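Local coordinates for protein xylosidase (Xanthomonas axonopodis pv. citri, PDB 6XN2) that probably hydrolyses beta-1,4-linked xylo-oligosaccharides as a family 43 glycoside hydrolase, binding xylose units in its active-site pocket, at residues 162-166 / 226-230; 278-283 / 294-300. All coordinates share one frame; numbering follows the deposited sequence.

Interaction 1: residues 162-166 / 226-230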
# COMPACT_ATOMS: atom_id res chain seq x y z
N PRO A 162 2.96 14.30 -13.48
CA PRO A 162 3.30 13.21 -12.59
C PRO A 162 4.80 13.05 -12.41
O PRO A 162 5.57 13.65 -13.10
CB PRO A 162 2.73 11.99 -13.31
CG PRO A 162 2.76 12.35 -14.71
CD PRO A 162 2.48 13.82 -14.76
N ILE A 163 5.21 12.22 -11.49
CA ILE A 163 6.62 12.03 -11.28
C ILE A 163 7.25 11.31 -12.45
O ILE A 163 6.81 10.28 -12.84
CB ILE A 163 6.88 11.27 -10.00
CG1 ILE A 163 6.32 12.04 -8.82
CG2 ILE A 163 8.36 11.03 -9.83
CD1 ILE A 163 6.25 11.29 -7.53
N ALA A 164 8.29 11.89 -13.02
CA ALA A 164 8.92 11.25 -14.14
C ALA A 164 9.58 9.98 -13.72
O ALA A 164 10.21 9.95 -12.73
CB ALA A 164 9.94 12.17 -14.77
N GLY A 165 9.41 8.95 -14.50
CA GLY A 165 9.99 7.68 -14.20
C GLY A 165 9.02 6.78 -13.47
O GLY A 165 9.35 5.68 -13.16
N THR A 166 7.84 7.30 -13.20
CA THR A 166 6.84 6.52 -12.55
C THR A 166 5.81 6.07 -13.54
O THR A 166 5.64 6.60 -14.57
CB THR A 166 6.18 7.20 -11.36
OG1 THR A 166 5.37 8.27 -11.81
CG2 THR A 166 7.20 7.68 -10.41
N MET A 226 12.03 15.75 -3.15
CA MET A 226 10.94 14.83 -2.92
C MET A 226 9.92 14.66 -3.98
O MET A 226 9.17 13.75 -3.93
CB MET A 226 10.25 15.10 -1.59
CG MET A 226 11.15 15.04 -0.40
SD MET A 226 11.58 13.37 -0.01
CE MET A 226 10.08 12.91 0.84
N ILE A 227 9.92 15.53 -4.95
CA ILE A 227 8.89 15.42 -5.99
C ILE A 227 9.46 14.81 -7.28
O ILE A 227 8.74 14.65 -8.27
CB ILE A 227 8.27 16.79 -6.30
CG1 ILE A 227 9.32 17.73 -6.89
CG2 ILE A 227 7.65 17.40 -5.04
CD1 ILE A 227 8.76 19.08 -7.25
N ASP A 228 10.71 14.40 -7.21
CA ASP A 228 11.36 13.73 -8.35
C ASP A 228 12.16 12.54 -7.85
O ASP A 228 12.59 12.57 -6.74
CB ASP A 228 12.34 14.66 -9.06
CG ASP A 228 11.68 15.81 -9.76
OD1 ASP A 228 10.73 15.60 -10.45
OD2 ASP A 228 12.16 16.90 -9.62
N LEU A 229 12.35 11.54 -8.69
CA LEU A 229 13.19 10.44 -8.33
C LEU A 229 14.62 10.89 -8.48
O LEU A 229 14.92 11.72 -9.26
CB LEU A 229 12.99 9.27 -9.27
CG LEU A 229 11.59 8.82 -9.56
CD1 LEU A 229 11.66 7.58 -10.40
CD2 LEU A 229 10.89 8.53 -8.27
N ALA A 230 15.51 10.31 -7.72
CA ALA A 230 16.91 10.66 -7.85
C ALA A 230 17.62 9.74 -8.81
O ALA A 230 18.76 9.95 -9.11
CB ALA A 230 17.59 10.61 -6.53
O HOH W 1 11.52 11.91 -11.24
O HOH W 2 9.09 14.73 -12.45
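Leu229 meets the turn 163-166 with both methyl groups and with CG. Its CD2 lies 3.9 Å from Ile163 CG2, and the two side chains cross at about a right angle. Its CD1 sits 3.6 Å from Ala164 O and reaches toward Gly165 O. Ile163 uses its other branch differently. CG1 stands anti to the carbonyl carbon (chi1 -60°) and approaches the backbone oxygen of Ile227. CG2 is thereby left to face Leu229.

Polar links between the two loops run through water. One water donates to Ala164 O and accepts from Leu229 N at 2.7 Å. A second accepts from Ala164 N and donates to Asp228 OD1, also at 2.7 Å. The peptide groups on both sides of Ala164 are thus tied to the other loop. Asp228 OD2 forms a salt bridge with Arg225.

Ile163 to Thr166 form a type II beta turn, with Gly165 at positive phi, where a CB would jam against Ala164 O. Ile163 O closes it by accepting from Thr166 N at 3.2 Å and from Thr166 OG1 at 2.7 Å. Thr166 OG1 also bonds Ile144 O.

The two loops follow strands 157-158 and 218-221. Ile163 and Ile227 both touch Val146 of strand 142-149, while Thr166 and Leu229 both touch Leu183 of strand 181-185. The contact therefore lies between the antiparallel sheet holding strand 142-149 and the mixed sheet holding strand 181-185.

Interaction 2: residues 278-283 / 294-300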
# COMPACT_ATOMS: atom_id res chain seq x y z
N HIS A 278 -5.00 -13.66 -2.12
CA HIS A 278 -5.47 -12.86 -1.02
C HIS A 278 -4.72 -12.68 0.26
O HIS A 278 -5.33 -12.46 1.25
CB HIS A 278 -6.91 -13.24 -0.73
CG HIS A 278 -7.76 -13.30 -1.94
ND1 HIS A 278 -8.52 -12.26 -2.38
CD2 HIS A 278 -7.92 -14.28 -2.85
CE1 HIS A 278 -9.14 -12.61 -3.48
NE2 HIS A 278 -8.79 -13.83 -3.78
N ARG A 279 -3.41 -12.73 0.23
CA ARG A 279 -2.66 -12.49 1.41
C ARG A 279 -1.72 -11.35 1.36
O ARG A 279 -1.38 -10.89 0.33
CB ARG A 279 -1.78 -13.65 1.76
CG ARG A 279 -2.17 -14.97 1.19
CD ARG A 279 -0.90 -15.76 1.05
NE ARG A 279 -1.12 -16.97 0.37
CZ ARG A 279 -0.28 -17.98 0.32
NH1 ARG A 279 0.88 -17.91 0.92
NH2 ARG A 279 -0.63 -19.06 -0.33
N ILE A 280 -1.33 -10.91 2.53
CA ILE A 280 -0.29 -9.97 2.64
C ILE A 280 0.88 -10.84 3.04
O ILE A 280 0.83 -11.50 4.02
CB ILE A 280 -0.46 -8.89 3.69
CG1 ILE A 280 -1.71 -8.09 3.44
CG2 ILE A 280 0.71 -7.95 3.62
CD1 ILE A 280 -1.73 -7.39 2.14
N CYS A 281 1.89 -10.90 2.22
CA CYS A 281 3.09 -11.66 2.50
C CYS A 281 4.25 -10.74 2.81
O CYS A 281 4.16 -9.62 2.58
CB CYS A 281 3.46 -12.50 1.30
SG CYS A 281 2.40 -13.92 1.07
N TYR A 282 5.32 -11.22 3.38
CA TYR A 282 6.47 -10.37 3.60
C TYR A 282 7.77 -11.10 3.32
O TYR A 282 7.83 -12.34 3.32
CB TYR A 282 6.46 -9.78 5.02
CG TYR A 282 6.88 -10.73 6.12
CD1 TYR A 282 6.04 -11.76 6.54
CD2 TYR A 282 8.11 -10.59 6.77
CE1 TYR A 282 6.42 -12.63 7.54
CE2 TYR A 282 8.49 -11.45 7.77
CZ TYR A 282 7.64 -12.47 8.16
OH TYR A 282 8.02 -13.34 9.16
N ALA A 283 8.80 -10.30 3.06
CA ALA A 283 10.14 -10.78 2.77
C ALA A 283 11.14 -9.82 3.40
O ALA A 283 10.80 -8.67 3.68
CB ALA A 283 10.37 -10.87 1.27
N TYR A 294 11.69 -14.22 0.80
CA TYR A 294 10.36 -14.52 1.29
C TYR A 294 10.37 -15.14 2.65
O TYR A 294 11.13 -16.02 2.91
CB TYR A 294 9.65 -15.48 0.34
CG TYR A 294 8.26 -15.87 0.78
CD1 TYR A 294 7.19 -15.09 0.50
CD2 TYR A 294 8.04 -17.00 1.50
CE1 TYR A 294 5.94 -15.43 0.89
CE2 TYR A 294 6.79 -17.34 1.91
CZ TYR A 294 5.74 -16.55 1.59
OH TYR A 294 4.51 -16.87 1.98
N GLN A 295 9.51 -14.67 3.53
CA GLN A 295 9.43 -15.21 4.88
C GLN A 295 8.12 -15.97 5.10
O GLN A 295 8.13 -17.13 5.48
CB GLN A 295 9.57 -14.10 5.91
CG GLN A 295 10.93 -13.40 5.89
CD GLN A 295 12.07 -14.35 6.17
OE1 GLN A 295 12.05 -15.09 7.15
NE2 GLN A 295 13.08 -14.34 5.31
N GLY A 296 6.98 -15.32 4.84
CA GLY A 296 5.70 -15.97 5.04
C GLY A 296 4.51 -15.05 4.88
O GLY A 296 4.63 -13.94 4.35
N VAL A 297 3.35 -15.48 5.35
CA VAL A 297 2.12 -14.74 5.29
C VAL A 297 1.96 -13.88 6.52
O VAL A 297 2.08 -14.33 7.61
CB VAL A 297 0.92 -15.69 5.21
CG1 VAL A 297 -0.37 -14.95 5.22
CG2 VAL A 297 1.00 -16.57 4.00
N LEU A 298 1.63 -12.64 6.30
CA LEU A 298 1.51 -11.66 7.36
C LEU A 298 0.04 -11.42 7.70
O LEU A 298 -0.33 -11.27 8.87
CB LEU A 298 2.21 -10.38 6.91
CG LEU A 298 2.41 -9.22 7.87
CD1 LEU A 298 3.72 -8.56 7.50
CD2 LEU A 298 1.26 -8.24 7.72
N LEU A 299 -0.80 -11.45 6.69
CA LEU A 299 -2.20 -11.30 6.89
C LEU A 299 -2.92 -12.36 6.10
O LEU A 299 -2.76 -12.45 4.94
CB LEU A 299 -2.70 -9.92 6.48
CG LEU A 299 -4.17 -9.57 6.67
CD1 LEU A 299 -4.60 -9.56 8.11
CD2 LEU A 299 -4.53 -8.24 6.04
N ALA A 300 -3.88 -13.02 6.72
CA ALA A 300 -4.72 -13.97 6.03
C ALA A 300 -5.79 -13.25 5.23
O ALA A 300 -6.02 -12.08 5.37
CB ALA A 300 -5.35 -14.92 7.00
O HOH W 3 -5.55 -10.58 3.13
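Tyr282 lays its ring against Gln295 and Leu298 of segment 294-300. Tyr282 CB touches Leu298 CD1 at 3.9 Å, and CG stays close to the same methyl. With CG between the backbone N and the carbonyl carbon (chi1 76°), the ring swings across to Gln295. Tyr282 CD1 passes Gly296 O at 3.4 Å. Farther out, CE2 and CZ lie under Gln295 CB, with CD2 and CE1 also near it. This CB stands over one ring face in a CH-pi contact, 3.6 Å from the Tyr282 ring centroid. At the tip, OH bonds Ile350 N. Gln295 bends at chi2, and its NE2 bonds Thr293 O.

The backbones form an antiparallel beta hairpin, strands 280-285 and 292-299, broken by two classic bulges. Gln295 and Gly296 both face Tyr282. Tyr282 O accepts from Gln295 N at 2.9 Å and weakly from Gly296 N. Leu298 and Leu299 both face Ile280, whose O takes both their N-H groups. The bond from Leu298 N is the shorter, 2.7 Å to Ile280 O.

The side chains of Arg279, Cys281, Tyr294 and Val297 also meet. Cys281 SG lies at the edge of the Tyr294 ring, a sulfur-aromatic contact. Arg279 is extended from CG to NE and crosses Val297 at about a right angle, bringing NH1 to 3.4 Å from Val297 CG2. Arg253 makes a cation-pi contact with Tyr294.

In the fold
Interaction 1 and interaction 2 lie on opposite sides of the chain's centre. Their centres are 29 Å apart, their nearest atoms about 21 Å, and they do not touch. They come in series along the chain, both within the family 43 catalytic fold. The mixed sheet relates them: strands 218-221 and 234-239 flank the loop holding 226-230, and strand 234-239 runs parallel beside 292-299, one arm of the hairpin in interaction 2. Interaction 1 joins loops at the periphery, while interaction 2 is a buried strand pairing. The arrangement is consistent with the five-bladed beta-propeller of family 43, whose blades surround the central calcium and xylose site.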